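Local coordinates for alcohol dehydrogenase (Thermus thermophilus, PDB 2EIH), which probably works as an NAD(P)-dependent alcohol dehydrogenase, a zinc-binding oxidoreductase of the medium-chain family, at residues A38-D43 and I147-L152; W45-V50 and L328-R333. One frame throughout, in Å; residues are numbered along the deposited sequence.

Interactions 1 and 2 share helix 41-48. Its start and the turn before it enter interaction 1, and its last turn enters interaction 2. Their centres lie about 13 Å apart. His-41 joins them: its CE1 atom packs on CG of Leu-329 at 3.4 Å, and its ring also touches the side chain of Arg-332. CD2 of Leu-329 rests 3.7 Å from the carbonyl carbon of Asn-40. Interaction 1 is buried, with its centre about 4 Å from that of the chain. Interaction 2 is partly buried and about 14 Å out. Both lie away from the zinc site of Cys-93, Cys-96, Cys-99 and Cys-107.

Interaction 1: residues A38-D43 and I147-L152; sequences ALNHLD and IPLTFL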
ATOM      1  N   ALA A  38      20.848  23.217 -16.144  1.00 23.76           N
ATOM      2  CA  ALA A  38      19.704  23.906 -15.580  1.00 23.94           C
ATOM      3  C   ALA A  38      20.058  24.354 -14.180  1.00 24.49           C
ATOM      4  O   ALA A  38      20.773  23.661 -13.461  1.00 24.62           O
ATOM      5  CB  ALA A  38      18.487  22.982 -15.546  1.00 24.22           C
ATOM      6  N   LEU A  39      19.547  25.521 -13.804  1.00 25.48           N
ATOM      7  CA  LEU A  39      19.799  26.109 -12.495  1.00 26.03           C
ATOM      8  C   LEU A  39      18.765  25.706 -11.452  1.00 25.59           C
ATOM      9  O   LEU A  39      17.568  25.750 -11.710  1.00 24.79           O
ATOM     10  CB  LEU A  39      19.807  27.634 -12.611  1.00 25.76           C
ATOM     11  CG  LEU A  39      21.090  28.396 -12.943  1.00 28.30           C
ATOM     12  CD1 LEU A  39      21.777  27.857 -14.180  1.00 25.54           C
ATOM     13  CD2 LEU A  39      20.727  29.878 -13.122  1.00 27.44           C
ATOM     14  N   ASN A  40      19.232  25.324 -10.268  1.00 27.29           N
ATOM     15  CA  ASN A  40      18.342  24.948  -9.168  1.00 28.22           C
ATOM     16  C   ASN A  40      18.629  25.782  -7.914  1.00 29.04           C
ATOM     17  O   ASN A  40      19.738  26.283  -7.734  1.00 29.86           O
ATOM     18  CB  ASN A  40      18.477  23.455  -8.874  1.00 25.09           C
ATOM     19  CG  ASN A  40      17.773  22.609  -9.899  1.00 24.83           C
ATOM     20  OD1 ASN A  40      18.397  21.974 -10.745  1.00 25.86           O
ATOM     21  ND2 ASN A  40      16.452  22.604  -9.835  1.00 23.33           N
ATOM     22  N   HIS A  41      17.635  25.933  -7.049  1.00 31.45           N
ATOM     23  CA  HIS A  41      17.821  26.735  -5.845  1.00 34.62           C
ATOM     24  C   HIS A  41      18.932  26.174  -4.963  1.00 34.70           C
ATOM     25  O   HIS A  41      19.542  26.891  -4.157  1.00 34.90           O
ATOM     26  CB  HIS A  41      16.500  26.848  -5.076  1.00 36.28           C
ATOM     27  CG  HIS A  41      15.472  27.681  -5.779  1.00 39.46           C
ATOM     28  ND1 HIS A  41      15.576  29.050  -5.894  1.00 39.06           N
ATOM     29  CD2 HIS A  41      14.345  27.331  -6.443  1.00 41.60           C
ATOM     30  CE1 HIS A  41      14.560  29.510  -6.602  1.00 41.02           C
ATOM     31  NE2 HIS A  41      13.797  28.487  -6.949  1.00 43.27           N
ATOM     32  N   LEU A  42      19.197  24.889  -5.149  1.00 33.24           N
ATOM     33  CA  LEU A  42      20.248  24.199  -4.423  1.00 34.31           C
ATOM     34  C   LEU A  42      21.612  24.816  -4.752  1.00 34.35           C
ATOM     35  O   LEU A  42      22.465  24.964  -3.868  1.00 32.47           O
ATOM     36  CB  LEU A  42      20.239  22.715  -4.797  1.00 35.90           C
ATOM     37  CG  LEU A  42      21.334  21.825  -4.210  1.00 37.71           C
ATOM     38  CD1 LEU A  42      21.431  22.026  -2.699  1.00 38.16           C
ATOM     39  CD2 LEU A  42      21.022  20.383  -4.550  1.00 38.03           C
ATOM     40  N   ASP A  43      21.825  25.174  -6.018  1.00 32.16           N
ATOM     41  CA  ASP A  43      23.094  25.773  -6.405  1.00 30.80           C
ATOM     42  C   ASP A  43      23.283  27.074  -5.623  1.00 29.90           C
ATOM     43  O   ASP A  43      24.409  27.451  -5.315  1.00 29.44           O
ATOM     44  CB  ASP A  43      23.141  26.106  -7.906  1.00 29.88           C
ATOM     45  CG  ASP A  43      22.660  24.967  -8.797  1.00 30.67           C
ATOM     46  OD1 ASP A  43      22.538  23.820  -8.328  1.00 30.10           O
ATOM     47  OD2 ASP A  43      22.403  25.234  -9.989  1.00 29.55           O
ATOM     48  N   ILE A 147      14.336  19.098 -17.091  1.00 21.67           N
ATOM     49  CA  ILE A 147      13.492  18.059 -16.525  1.00 20.02           C
ATOM     50  C   ILE A 147      13.806  17.349 -15.194  1.00 23.05           C
ATOM     51  O   ILE A 147      13.080  17.540 -14.202  1.00 23.81           O
ATOM     52  CB  ILE A 147      13.239  16.943 -17.567  1.00 20.69           C
ATOM     53  CG1 ILE A 147      12.573  17.529 -18.791  1.00 18.87           C
ATOM     54  CG2 ILE A 147      12.363  15.833 -16.954  1.00 15.70           C
ATOM     55  CD1 ILE A 147      12.522  16.587 -19.970  1.00 21.43           C
ATOM     56  N   PRO A 148      14.889  16.540 -15.151  1.00 23.21           N
ATOM     57  CA  PRO A 148      15.311  15.763 -13.985  1.00 22.18           C
ATOM     58  C   PRO A 148      14.969  16.244 -12.570  1.00 24.90           C
ATOM     59  O   PRO A 148      13.978  15.796 -11.976  1.00 25.94           O
ATOM     60  CB  PRO A 148      16.797  15.588 -14.226  1.00 22.08           C
ATOM     61  CG  PRO A 148      16.881  15.528 -15.705  1.00 18.13           C
ATOM     62  CD  PRO A 148      16.015  16.692 -16.090  1.00 18.86           C
ATOM     63  N   LEU A 149      15.799  17.121 -12.019  1.00 25.82           N
ATOM     64  CA  LEU A 149      15.614  17.616 -10.655  1.00 26.47           C
ATOM     65  C   LEU A 149      14.160  17.964 -10.284  1.00 26.72           C
ATOM     66  O   LEU A 149      13.613  17.387  -9.337  1.00 27.21           O
ATOM     67  CB  LEU A 149      16.535  18.829 -10.420  1.00 28.68           C
ATOM     68  CG  LEU A 149      16.973  19.353  -9.030  1.00 32.65           C
ATOM     69  CD1 LEU A 149      15.754  19.578  -8.147  1.00 32.80           C
ATOM     70  CD2 LEU A 149      17.945  18.396  -8.372  1.00 32.59           C
ATOM     71  N   THR A 150      13.515  18.889 -10.997  1.00 24.48           N
ATOM     72  CA  THR A 150      12.144  19.231 -10.618  1.00 23.33           C
ATOM     73  C   THR A 150      11.128  18.139 -10.885  1.00 21.66           C
ATOM     74  O   THR A 150      10.253  17.905 -10.059  1.00 21.01           O
ATOM     75  CB  THR A 150      11.636  20.542 -11.287  1.00 23.54           C
ATOM     76  OG1 THR A 150      11.926  20.526 -12.690  1.00 27.41           O
ATOM     77  CG2 THR A 150      12.259  21.762 -10.634  1.00 26.16           C
ATOM     78  N   PHE A 151      11.216  17.466 -12.026  1.00 21.43           N
ATOM     79  CA  PHE A 151      10.244  16.410 -12.260  1.00 22.62           C
ATOM     80  C   PHE A 151      10.330  15.277 -11.240  1.00 23.20           C
ATOM     81  O   PHE A 151       9.306  14.747 -10.822  1.00 25.86           O
ATOM     82  CB  PHE A 151      10.316  15.891 -13.696  1.00 20.92           C
ATOM     83  CG  PHE A 151       9.544  16.739 -14.649  1.00 18.70           C
ATOM     84  CD1 PHE A 151      10.102  17.893 -15.169  1.00 19.52           C
ATOM     85  CD2 PHE A 151       8.202  16.470 -14.902  1.00 19.95           C
ATOM     86  CE1 PHE A 151       9.335  18.785 -15.917  1.00 18.77           C
ATOM     87  CE2 PHE A 151       7.421  17.349 -15.646  1.00 18.72           C
ATOM     88  CZ  PHE A 151       8.001  18.515 -16.152  1.00 20.27           C
ATOM     89  N   LEU A 152      11.533  14.927 -10.804  1.00 22.04           N
ATOM     90  CA  LEU A 152      11.665  13.867  -9.815  1.00 22.02           C
ATOM     91  C   LEU A 152      11.089  14.274  -8.470  1.00 22.12           C
ATOM     92  O   LEU A 152      10.455  13.473  -7.796  1.00 22.56           O
ATOM     93  CB  LEU A 152      13.132  13.480  -9.642  1.00 20.81           C
ATOM     94  CG  LEU A 152      13.706  12.684 -10.810  1.00 20.93           C
ATOM     95  CD1 LEU A 152      15.221  12.783 -10.808  1.00 19.21           C
ATOM     96  CD2 LEU A 152      13.257  11.233 -10.697  1.00 18.54           C
TER
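Asn-40 and Leu-149 mark the closest backbone approach, with their CA atoms 8.0 Å apart, so this contact is made by side chains. Both side chains set out toward the other segment and slide past each other in opposite directions. Leu-149 has its CG anti to the backbone N (chi1 -160°), which carries the branch across to the asparagine. There CG of Leu-149 lies over one face of the amide, 3.5 Å from CG of Asn-40 and about equally far from the two outer atoms of the group. One methyl, CD1, is close by. CG2 of Thr-150 lies loosely beside the amide.

Asn-40 is held at the backbone. Its N donates to OD2 of Asp-43 over 3.2 Å, nearly straight at 175°, arriving from above the carboxylate plane. In return, N of Asp-43 donates to O of Asn-40 at 2.9 Å. Asp-43 OD2 is also hydrogen-bonded to Tyr-121. Across the way, Asp-64 bonds the backbone N of Leu-149 and also touches Asn-40.

The contact joins the turn between strand 29-38 and helix 41-48, in the GroES-like part of the fold, to the first turn of helix 148-161. Asn-40 and Leu-149 probably occupy the positions of catalytic-zinc cysteines in zinc-dependent alcohol dehydrogenases. What remains here is a van der Waals contact between a polar amide and an aliphatic branch. Neither side chain carries a thiolate, consistent with the zinc being bound instead by four cysteines in another loop.

Interaction 2: residues W45-V50 and L328-R333; sequences WVRKGV and LLEERR
Glu-330 comes from one direction, and Arg-47 and Lys-48 from the opposite one. Arg-47 arrives over the face of the carboxylate, and the CE-NZ end of Lys-48 runs alongside OE2. The guanidinium and carboxylate planes stand nearly perpendicular, 83° apart, so the two groups do not lie flat in a paired fork. NH1 of Arg-47 sits above the carboxylate plane, 2.9 Å from OE2 of Glu-330. This is a salt bridge by charge and not an in-line bond. OE2 lies at the edge of the guanidinium, near its plane. The Arg-47 side chain leaves the helix with CG anti to the backbone N, then bends at chi3 (60°), which turns its head toward Glu-330. That head is gripped further, NH2 by the carbonyl O of Gly-10 and NE by His-326 ND1.

The charges form a salt-bridge network between two helix ends, those of helices 41-48 and 322-330. Helix 322-330 closes in a Schellman motif at Arg-332, and helix 41-48 gives way at Gly-49, which has positive phi. Lys-48, extended beyond CG, brings CE to 3.0 Å and NZ to 3.2 Å from the same OE2 of Glu-330. Two cations on one carboxylate probably help to keep it ionised.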
ATOM      1  N   TRP A  45      22.095  27.789  -2.479  1.00 34.28           N
ATOM      2  CA  TRP A  45      22.429  27.501  -1.094  1.00 35.39           C
ATOM      3  C   TRP A  45      23.915  27.147  -0.987  1.00 35.95           C
ATOM      4  O   TRP A  45      24.591  27.545  -0.032  1.00 35.64           O
ATOM      5  CB  TRP A  45      21.555  26.358  -0.557  1.00 38.19           C
ATOM      6  CG  TRP A  45      20.091  26.673  -0.615  1.00 41.42           C
ATOM      7  CD1 TRP A  45      19.522  27.910  -0.526  1.00 43.01           C
ATOM      8  CD2 TRP A  45      19.014  25.748  -0.817  1.00 43.36           C
ATOM      9  NE1 TRP A  45      18.160  27.820  -0.667  1.00 44.53           N
ATOM     10  CE2 TRP A  45      17.818  26.505  -0.848  1.00 44.76           C
ATOM     11  CE3 TRP A  45      18.939  24.357  -0.974  1.00 45.26           C
ATOM     12  CZ2 TRP A  45      16.558  25.915  -1.040  1.00 45.65           C
ATOM     13  CZ3 TRP A  45      17.680  23.769  -1.163  1.00 46.41           C
ATOM     14  CH2 TRP A  45      16.511  24.550  -1.194  1.00 46.50           C
ATOM     15  N   VAL A  46      24.434  26.423  -1.975  1.00 35.25           N
ATOM     16  CA  VAL A  46      25.840  26.058  -1.948  1.00 34.92           C
ATOM     17  C   VAL A  46      26.681  27.307  -2.165  1.00 37.78           C
ATOM     18  O   VAL A  46      27.720  27.474  -1.527  1.00 39.04           O
ATOM     19  CB  VAL A  46      26.180  25.014  -3.025  1.00 33.70           C
ATOM     20  CG1 VAL A  46      27.677  24.742  -3.032  1.00 32.30           C
ATOM     21  CG2 VAL A  46      25.423  23.723  -2.738  1.00 33.20           C
ATOM     22  N   ARG A  47      26.229  28.196  -3.046  1.00 38.33           N
ATOM     23  CA  ARG A  47      26.967  29.425  -3.307  1.00 39.91           C
ATOM     24  C   ARG A  47      27.037  30.316  -2.069  1.00 40.77           C
ATOM     25  O   ARG A  47      28.101  30.825  -1.725  1.00 40.04           O
ATOM     26  CB  ARG A  47      26.335  30.209  -4.464  1.00 40.30           C
ATOM     27  CG  ARG A  47      26.868  31.639  -4.561  1.00 41.74           C
ATOM     28  CD  ARG A  47      26.337  32.419  -5.747  1.00 43.15           C
ATOM     29  NE  ARG A  47      24.884  32.579  -5.787  1.00 44.25           N
ATOM     30  CZ  ARG A  47      24.167  33.384  -5.006  1.00 44.34           C
ATOM     31  NH1 ARG A  47      22.851  33.434  -5.162  1.00 45.80           N
ATOM     32  NH2 ARG A  47      24.748  34.125  -4.074  1.00 43.79           N
ATOM     33  N   LYS A  48      25.903  30.514  -1.409  1.00 43.46           N
ATOM     34  CA  LYS A  48      25.863  31.354  -0.215  1.00 46.20           C
ATOM     35  C   LYS A  48      26.634  30.749   0.950  1.00 47.46           C
ATOM     36  O   LYS A  48      27.105  31.470   1.825  1.00 47.58           O
ATOM     37  CB  LYS A  48      24.421  31.601   0.219  1.00 46.65           C
ATOM     38  CG  LYS A  48      23.670  32.559  -0.669  1.00 48.25           C
ATOM     39  CD  LYS A  48      22.260  32.771  -0.156  1.00 49.71           C
ATOM     40  CE  LYS A  48      21.607  33.938  -0.864  1.00 50.45           C
ATOM     41  NZ  LYS A  48      20.190  34.120  -0.453  1.00 53.43           N
ATOM     42  N   GLY A  49      26.759  29.426   0.962  1.00 48.67           N
ATOM     43  CA  GLY A  49      27.477  28.769   2.039  1.00 49.95           C
ATOM     44  C   GLY A  49      26.530  28.114   3.024  1.00 50.62           C
ATOM     45  O   GLY A  49      26.955  27.466   3.980  1.00 51.32           O
ATOM     46  N   VAL A  50      25.237  28.279   2.781  1.00 50.95           N
ATOM     47  CA  VAL A  50      24.212  27.706   3.631  1.00 52.63           C
ATOM     48  C   VAL A  50      24.187  26.189   3.535  1.00 53.11           C
ATOM     49  O   VAL A  50      23.710  25.509   4.440  1.00 52.91           O
ATOM     50  CB  VAL A  50      22.834  28.232   3.237  1.00 53.92           C
ATOM     51  CG1 VAL A  50      21.801  27.790   4.257  1.00 55.81           C
ATOM     52  CG2 VAL A  50      22.874  29.743   3.121  1.00 54.67           C
ATOM     53  N   LEU A 328      18.362  36.041 -11.354  1.00 42.70           N
ATOM     54  CA  LEU A 328      17.038  35.758 -11.889  1.00 42.47           C
ATOM     55  C   LEU A 328      16.277  34.739 -11.064  1.00 43.20           C
ATOM     56  O   LEU A 328      15.068  34.855 -10.868  1.00 42.97           O
ATOM     57  CB  LEU A 328      17.144  35.220 -13.311  1.00 41.98           C
ATOM     58  CG  LEU A 328      17.418  36.211 -14.425  1.00 41.76           C
ATOM     59  CD1 LEU A 328      17.685  35.449 -15.703  1.00 41.95           C
ATOM     60  CD2 LEU A 328      16.229  37.141 -14.584  1.00 42.33           C
ATOM     61  N   LEU A 329      16.991  33.727 -10.597  1.00 45.52           N
ATOM     62  CA  LEU A 329      16.381  32.664  -9.816  1.00 48.04           C
ATOM     63  C   LEU A 329      16.068  33.078  -8.392  1.00 49.68           C
ATOM     64  O   LEU A 329      15.031  32.714  -7.846  1.00 48.95           O
ATOM     65  CB  LEU A 329      17.297  31.444  -9.803  1.00 47.60           C
ATOM     66  CG  LEU A 329      16.678  30.199  -9.178  1.00 47.95           C
ATOM     67  CD1 LEU A 329      15.387  29.834  -9.903  1.00 48.88           C
ATOM     68  CD2 LEU A 329      17.681  29.062  -9.262  1.00 48.31           C
ATOM     69  N   GLU A 330      16.968  33.842  -7.789  1.00 52.18           N
ATOM     70  CA  GLU A 330      16.764  34.287  -6.423  1.00 55.50           C
ATOM     71  C   GLU A 330      15.563  35.202  -6.253  1.00 55.96           C
ATOM     72  O   GLU A 330      14.955  35.236  -5.181  1.00 56.42           O
ATOM     73  CB  GLU A 330      18.015  34.988  -5.901  1.00 56.87           C
ATOM     74  CG  GLU A 330      19.157  34.037  -5.604  1.00 60.10           C
ATOM     75  CD  GLU A 330      20.251  34.702  -4.804  1.00 61.71           C
ATOM     76  OE1 GLU A 330      20.850  35.680  -5.308  1.00 62.33           O
ATOM     77  OE2 GLU A 330      20.508  34.248  -3.668  1.00 62.78           O
ATOM     78  N   GLU A 331      15.218  35.940  -7.304  1.00 56.81           N
ATOM     79  CA  GLU A 331      14.082  36.856  -7.242  1.00 57.62           C
ATOM     80  C   GLU A 331      12.741  36.218  -7.634  1.00 56.94           C
ATOM     81  O   GLU A 331      11.717  36.901  -7.686  1.00 55.44           O
ATOM     82  CB  GLU A 331      14.354  38.086  -8.119  1.00 59.83           C
ATOM     83  CG  GLU A 331      14.241  37.856  -9.622  1.00 65.01           C
ATOM     84  CD  GLU A 331      14.623  39.093 -10.448  1.00 67.57           C
ATOM     85  OE1 GLU A 331      14.235  39.170 -11.639  1.00 67.01           O
ATOM     86  OE2 GLU A 331      15.323  39.982  -9.911  1.00 69.47           O
ATOM     87  N   ARG A 332      12.756  34.908  -7.881  1.00 56.78           N
ATOM     88  CA  ARG A 332      11.562  34.153  -8.268  1.00 56.04           C
ATOM     89  C   ARG A 332      10.643  34.908  -9.232  1.00 53.97           C
ATOM     90  O   ARG A 332       9.417  34.850  -9.107  1.00 53.93           O
ATOM     91  CB  ARG A 332      10.751  33.738  -7.028  1.00 58.58           C
ATOM     92  CG  ARG A 332      11.176  32.425  -6.354  1.00 62.87           C
ATOM     93  CD  ARG A 332      12.180  32.632  -5.218  1.00 66.36           C
ATOM     94  NE  ARG A 332      12.500  31.372  -4.540  1.00 69.01           N
ATOM     95  CZ  ARG A 332      13.402  31.245  -3.568  1.00 70.34           C
ATOM     96  NH1 ARG A 332      13.628  30.059  -3.014  1.00 70.88           N
ATOM     97  NH2 ARG A 332      14.089  32.303  -3.153  1.00 71.22           N
ATOM     98  N   ARG A 333      11.228  35.601 -10.202  1.00 50.83           N
ATOM     99  CA  ARG A 333      10.431  36.358 -11.155  1.00 48.76           C
ATOM    100  C   ARG A 333      10.138  35.554 -12.414  1.00 44.82           C
ATOM    101  O   ARG A 333       9.005  35.512 -12.889  1.00 44.26           O
ATOM    102  CB  ARG A 333      11.144  37.665 -11.508  1.00 52.59           C
ATOM    103  CG  ARG A 333      10.338  38.595 -12.387  1.00 57.93           C
ATOM    104  CD  ARG A 333      10.965  39.987 -12.457  1.00 64.14           C
ATOM    105  NE  ARG A 333      12.233  40.037 -13.186  1.00 67.54           N
ATOM    106  CZ  ARG A 333      12.366  39.810 -14.491  1.00 69.03           C
ATOM    107  NH1 ARG A 333      11.302  39.506 -15.227  1.00 69.08           N
ATOM    108  NH2 ARG A 333      13.563  39.908 -15.064  1.00 69.86           N
TER